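Local coordinates for glucose-6-phosphate dehydrogenase (PDB 5AQ1), which catalyses the NADP-dependent oxidation of glucose 6-phosphate to 6-phosphogluconolactone, the first step of the pentose phosphate pathway, at residues Leu280-Glu284 / Asp354-Gly358; Ile108-Thr112 / Arg123-Arg127. All blocks are in the same frame, centred on the assembly; numbering follows the deposited sequence.

Contact 1. Residues Leu280-Glu284 / Asp354-Gly358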
loop_
_atom_site.group_PDB
_atom_site.type_symbol
_atom_site.label_atom_id
_atom_site.label_comp_id
_atom_site.label_asym_id
_atom_site.label_seq_id
_atom_site.Cartn_x
_atom_site.Cartn_y
_atom_site.Cartn_z
ATOM N N LEU B 280 -12.159 -3.006 -19.044
ATOM C CA LEU B 280 -11.783 -4.207 -18.303
ATOM C C LEU B 280 -10.504 -4.003 -17.487
ATOM O O LEU B 280 -10.384 -4.531 -16.380
ATOM C CB LEU B 280 -11.613 -5.391 -19.255
ATOM C CG LEU B 280 -12.897 -5.874 -19.931
ATOM C CD1 LEU B 280 -12.575 -6.803 -21.089
ATOM C CD2 LEU B 280 -13.813 -6.567 -18.934
ATOM N N LEU B 281 -9.562 -3.236 -18.031
ATOM C CA LEU B 281 -8.294 -2.965 -17.354
ATOM C C LEU B 281 -8.410 -1.966 -16.196
ATOM O O LEU B 281 -7.540 -1.940 -15.331
ATOM C CB LEU B 281 -7.262 -2.432 -18.352
ATOM C CG LEU B 281 -6.797 -3.389 -19.448
ATOM C CD1 LEU B 281 -6.067 -2.621 -20.537
ATOM C CD2 LEU B 281 -5.915 -4.492 -18.882
ATOM N N THR B 282 -9.458 -1.141 -16.196
ATOM C CA THR B 282 -9.576 -0.031 -15.247
ATOM C C THR B 282 -10.713 -0.153 -14.224
ATOM O O THR B 282 -10.664 0.497 -13.178
ATOM C CB THR B 282 -9.752 1.308 -15.990
ATOM O OG1 THR B 282 -10.896 1.232 -16.848
ATOM C CG2 THR B 282 -8.513 1.627 -16.816
ATOM N N MET B 283 -11.735 -0.950 -14.528
ATOM C CA MET B 283 -12.884 -1.112 -13.636
ATOM C C MET B 283 -12.468 -1.544 -12.236
ATOM O O MET B 283 -11.403 -2.131 -12.048
ATOM C CB MET B 283 -13.878 -2.138 -14.206
ATOM C CG MET B 283 -13.328 -3.555 -14.330
ATOM S SD MET B 283 -14.471 -4.733 -15.089
ATOM C CE MET B 283 -15.119 -5.553 -13.641
ATOM N N GLU B 284 -13.319 -1.248 -11.258
ATOM C CA GLU B 284 -13.139 -1.768 -9.909
ATOM C C GLU B 284 -13.518 -3.245 -9.862
ATOM O O GLU B 284 -14.146 -3.769 -10.784
ATOM C CB GLU B 284 -13.989 -0.985 -8.906
ATOM C CG GLU B 284 -13.559 0.462 -8.720
ATOM C CD GLU B 284 -12.188 0.587 -8.087
ATOM O OE1 GLU B 284 -11.901 -0.176 -7.135
ATOM O OE2 GLU B 284 -11.397 1.439 -8.543
ATOM N N ASP B 354 -9.389 7.655 -7.905
ATOM C CA ASP B 354 -8.281 7.495 -6.973
ATOM C C ASP B 354 -7.352 6.337 -7.328
ATOM O O ASP B 354 -6.170 6.372 -7.000
ATOM C CB ASP B 354 -8.826 7.361 -5.560
ATOM C CG ASP B 354 -9.558 8.612 -5.116
ATOM O OD1 ASP B 354 -8.894 9.664 -4.951
ATOM O OD2 ASP B 354 -10.792 8.557 -4.947
ATOM N N ARG B 355 -7.874 5.325 -8.008
ATOM C CA ARG B 355 -7.039 4.232 -8.485
ATOM C C ARG B 355 -6.085 4.690 -9.588
ATOM O O ARG B 355 -4.945 4.221 -9.653
ATOM C CB ARG B 355 -7.906 3.082 -8.998
ATOM C CG ARG B 355 -7.128 1.865 -9.484
ATOM C CD ARG B 355 -8.064 0.796 -10.008
ATOM N NE ARG B 355 -8.835 0.180 -8.933
ATOM C CZ ARG B 355 -8.435 -0.861 -8.207
ATOM N NH1 ARG B 355 -7.252 -1.438 -8.419
ATOM N NH2 ARG B 355 -9.227 -1.332 -7.251
ATOM N N TRP B 356 -6.547 5.604 -10.441
ATOM C CA TRP B 356 -5.866 5.902 -11.707
ATOM C C TRP B 356 -5.352 7.329 -11.881
ATOM O O TRP B 356 -4.785 7.650 -12.928
ATOM C CB TRP B 356 -6.805 5.571 -12.874
ATOM C CG TRP B 356 -7.102 4.124 -12.978
ATOM C CD1 TRP B 356 -8.321 3.525 -12.858
ATOM C CD2 TRP B 356 -6.157 3.072 -13.207
ATOM N NE1 TRP B 356 -8.196 2.163 -13.009
ATOM C CE2 TRP B 356 -6.877 1.859 -13.223
ATOM C CE3 TRP B 356 -4.770 3.039 -13.404
ATOM C CZ2 TRP B 356 -6.259 0.628 -13.427
ATOM C CZ3 TRP B 356 -4.156 1.815 -13.609
ATOM C CH2 TRP B 356 -4.901 0.626 -13.620
ATOM N N HIS B 357 -5.518 8.176 -10.869
ATOM C CA HIS B 357 -5.092 9.568 -10.990
ATOM C C HIS B 357 -3.611 9.660 -11.354
ATOM O O HIS B 357 -2.763 9.036 -10.709
ATOM C CB HIS B 357 -5.355 10.346 -9.702
ATOM C CG HIS B 357 -4.941 11.787 -9.769
ATOM N ND1 HIS B 357 -5.544 12.699 -10.613
ATOM C CD2 HIS B 357 -3.985 12.472 -9.097
ATOM C CE1 HIS B 357 -4.976 13.881 -10.458
ATOM N NE2 HIS B 357 -4.027 13.771 -9.545
ATOM N N GLY B 358 -3.318 10.425 -12.402
ATOM C CA GLY B 358 -1.949 10.663 -12.834
ATOM C C GLY B 358 -1.346 9.591 -13.725
ATOM O O GLY B 358 -0.198 9.726 -14.150
HETATM O O HOH W 1 -11.084 4.420 -7.784
#
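At the C-terminal end of helix 264-282, in the C-terminal domain, T282 and E284 meet W356 and R355 of the loop that joins strands 344-349 and 361-366. The indole N-H of W356 points at the last helical residue: NE1 lies 3.0 Å from T282 O, the bond is nearly straight (166°), and it uses an in-plane lone pair of the carbonyl. T282 CG2 sits over one face of the same ring, 4.2 Å from the centroid of its five-membered part, a CH-pi contact, while R355 CG packs against the opposite face near the rim. With CG anti to the backbone N (chi1 -178°) and a bend at chi3, R355 brings its guanidinium side-on to E284. NE to E284 OE2 and NH2 to E284 OE1 are both 2.9 Å; the guanidinium offers these N-H groups in its own plane, but the carboxylate is tilted 46° and is met from above its plane. R355 NH1 bonds to W235 O. A water donates to E284 OE2 and weakly accepts from R355 N. The paired bonds limit rotation of both charged groups, and the indole bond satisfies a carbonyl at the helix end, where the next turn supplies no N-H.

Contact 2. Residues Ile108-Thr112 / Arg123-Arg127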
loop_
_atom_site.group_PDB
_atom_site.type_symbol
_atom_site.label_atom_id
_atom_site.label_comp_id
_atom_site.label_asym_id
_atom_site.label_seq_id
_atom_site.Cartn_x
_atom_site.Cartn_y
_atom_site.Cartn_z
ATOM N N ILE B 108 -28.848 -26.582 -41.911
ATOM C CA ILE B 108 -28.975 -25.240 -42.476
ATOM C C ILE B 108 -30.038 -25.187 -43.568
ATOM O O ILE B 108 -30.018 -25.994 -44.488
ATOM C CB ILE B 108 -27.638 -24.738 -43.062
ATOM C CG1 ILE B 108 -26.568 -24.702 -41.966
ATOM C CG2 ILE B 108 -27.809 -23.349 -43.673
ATOM C CD1 ILE B 108 -25.192 -24.276 -42.439
ATOM N N SER B 109 -30.951 -24.224 -43.454
ATOM C CA SER B 109 -31.905 -23.904 -44.518
ATOM C C SER B 109 -31.694 -22.466 -44.979
ATOM O O SER B 109 -31.080 -21.663 -44.269
ATOM C CB SER B 109 -33.339 -24.055 -44.022
ATOM O OG SER B 109 -33.586 -25.369 -43.570
ATOM N N TYR B 110 -32.191 -22.152 -46.174
ATOM C CA TYR B 110 -32.176 -20.781 -46.682
ATOM C C TYR B 110 -33.577 -20.367 -47.108
ATOM O O TYR B 110 -34.415 -21.205 -47.443
ATOM C CB TYR B 110 -31.195 -20.613 -47.852
ATOM C CG TYR B 110 -31.085 -19.176 -48.329
ATOM C CD1 TYR B 110 -30.274 -18.263 -47.670
ATOM C CD2 TYR B 110 -31.829 -18.724 -49.415
ATOM C CE1 TYR B 110 -30.193 -16.945 -48.091
ATOM C CE2 TYR B 110 -31.758 -17.410 -49.840
ATOM C CZ TYR B 110 -30.938 -16.525 -49.177
ATOM O OH TYR B 110 -30.866 -15.220 -49.603
ATOM N N MET B 111 -33.814 -19.061 -47.085
ATOM C CA MET B 111 -35.120 -18.495 -47.363
ATOM C C MET B 111 -34.953 -17.070 -47.882
ATOM O O MET B 111 -34.106 -16.325 -47.395
ATOM C CB MET B 111 -35.925 -18.509 -46.070
ATOM C CG MET B 111 -37.218 -17.731 -46.103
ATOM S SD MET B 111 -37.925 -17.615 -44.453
ATOM C CE MET B 111 -39.567 -17.078 -44.926
ATOM N N THR B 112 -35.765 -16.698 -48.866
ATOM C CA THR B 112 -35.693 -15.373 -49.478
ATOM C C THR B 112 -36.783 -14.457 -48.918
ATOM O O THR B 112 -37.907 -14.894 -48.662
ATOM C CB THR B 112 -35.821 -15.462 -51.013
ATOM O OG1 THR B 112 -34.748 -16.257 -51.537
ATOM C CG2 THR B 112 -35.776 -14.078 -51.654
ATOM N N ARG B 123 -43.969 -14.707 -43.133
ATOM C CA ARG B 123 -43.423 -15.914 -43.762
ATOM C C ARG B 123 -42.283 -16.496 -42.931
ATOM O O ARG B 123 -42.212 -17.712 -42.736
ATOM C CB ARG B 123 -42.928 -15.623 -45.184
ATOM C CG ARG B 123 -44.035 -15.476 -46.213
ATOM C CD ARG B 123 -43.522 -14.969 -47.556
ATOM N NE ARG B 123 -42.477 -15.827 -48.120
ATOM C CZ ARG B 123 -41.188 -15.498 -48.264
ATOM N NH1 ARG B 123 -40.725 -14.302 -47.897
ATOM N NH2 ARG B 123 -40.345 -16.378 -48.792
ATOM N N LEU B 124 -41.395 -15.622 -42.456
ATOM C CA LEU B 124 -40.273 -16.025 -41.600
ATOM C C LEU B 124 -40.766 -16.727 -40.339
ATOM O O LEU B 124 -40.271 -17.797 -39.980
ATOM C CB LEU B 124 -39.424 -14.806 -41.220
ATOM C CG LEU B 124 -38.251 -15.009 -40.247
ATOM C CD1 LEU B 124 -37.276 -16.065 -40.746
ATOM C CD2 LEU B 124 -37.526 -13.693 -40.004
ATOM N N ASN B 125 -41.747 -16.117 -39.678
ATOM C CA ASN B 125 -42.358 -16.694 -38.484
ATOM C C ASN B 125 -42.894 -18.105 -38.734
ATOM O O ASN B 125 -42.693 -19.010 -37.923
ATOM C CB ASN B 125 -43.487 -15.787 -37.995
ATOM C CG ASN B 125 -44.094 -16.257 -36.688
ATOM O OD1 ASN B 125 -43.457 -16.197 -35.642
ATOM N ND2 ASN B 125 -45.336 -16.722 -36.741
ATOM N N GLU B 126 -43.574 -18.276 -39.863
ATOM C CA GLU B 126 -44.193 -19.556 -40.222
ATOM C C GLU B 126 -43.162 -20.637 -40.502
ATOM O O GLU B 126 -43.368 -21.804 -40.163
ATOM C CB GLU B 126 -45.092 -19.383 -41.446
ATOM C CG GLU B 126 -46.343 -18.580 -41.153
ATOM C CD GLU B 126 -47.039 -18.085 -42.401
ATOM O OE1 GLU B 126 -46.881 -18.688 -43.486
ATOM O OE2 GLU B 126 -47.747 -17.063 -42.289
ATOM N N ARG B 127 -42.068 -20.245 -41.144
ATOM C CA ARG B 127 -40.973 -21.157 -41.414
ATOM C C ARG B 127 -40.338 -21.618 -40.103
ATOM O O ARG B 127 -39.993 -22.792 -39.950
ATOM C CB ARG B 127 -39.937 -20.475 -42.301
ATOM C CG ARG B 127 -38.765 -21.355 -42.691
ATOM C CD ARG B 127 -39.201 -22.600 -43.454
ATOM N NE ARG B 127 -38.169 -23.008 -44.403
ATOM C CZ ARG B 127 -38.005 -22.485 -45.619
ATOM N NH1 ARG B 127 -38.817 -21.528 -46.071
ATOM N NH2 ARG B 127 -37.020 -22.923 -46.396
#
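M111 reaches from strand 108-112 to helix 118-134 and ends on the helix backbone, its CE 3.4 Å from both R123 C and L124 N. CG stands anti to the backbone N and the rest of the chain is extended, which carries the sulfur across to L124, where SD lies 4.1 Å from CD1. The two side chains cross at about a right angle. R127 runs past M111 in the opposite direction, its CB 4.1 Å from SD, and its guanidinium carries on toward the strand, with NH2 3.3 Å from Y110 O. On the other flank R123 grips the carbonyl of T112 end-on: NH1 and NH2 lie 3.0 and 2.9 Å from T112 O, which stays in the guanidinium plane, and M111 CE lies over one face of that group. The bonds are bent, 143° and 150°, as expected when two N-H groups share one oxygen. Strand and helix run nearly antiparallel (159°), as in the beta-alpha-beta units of a Rossmann fold, with strand 108-112 the outermost of its parallel sheet on this side. Farther out, D120 makes a salt bridge to R123 NH1, and L69 of the neighbouring strand 67-72 packs on M111 and L124. On the far side of the strand the side chain of Y110 is about 5 Å from the bound NADPH. The hydroxyls of Y110 and T112 both hydrogen-bond to S74 O.

In the fold
The two contacts lie on opposite sides of the chain's centre, about 48 Å apart between their centres and about 30 Å between nearest atoms, and they do not touch. Contact 2 comes first along the chain and closes before contact 1 opens. It belongs to the coenzyme-binding domain, where helix 118-134 packs against an edge strand of the six-stranded parallel sheet. Contact 1 falls in the C-terminal domain, where helix 264-282 meets a loop between two neighbouring antiparallel strands of the large mixed sheet; D354 in that loop also bonds to two other subunits. The contacts share no helix, strand or sheet, and each joins parts within its own domain, one near NADPH and the other near subunit interfaces.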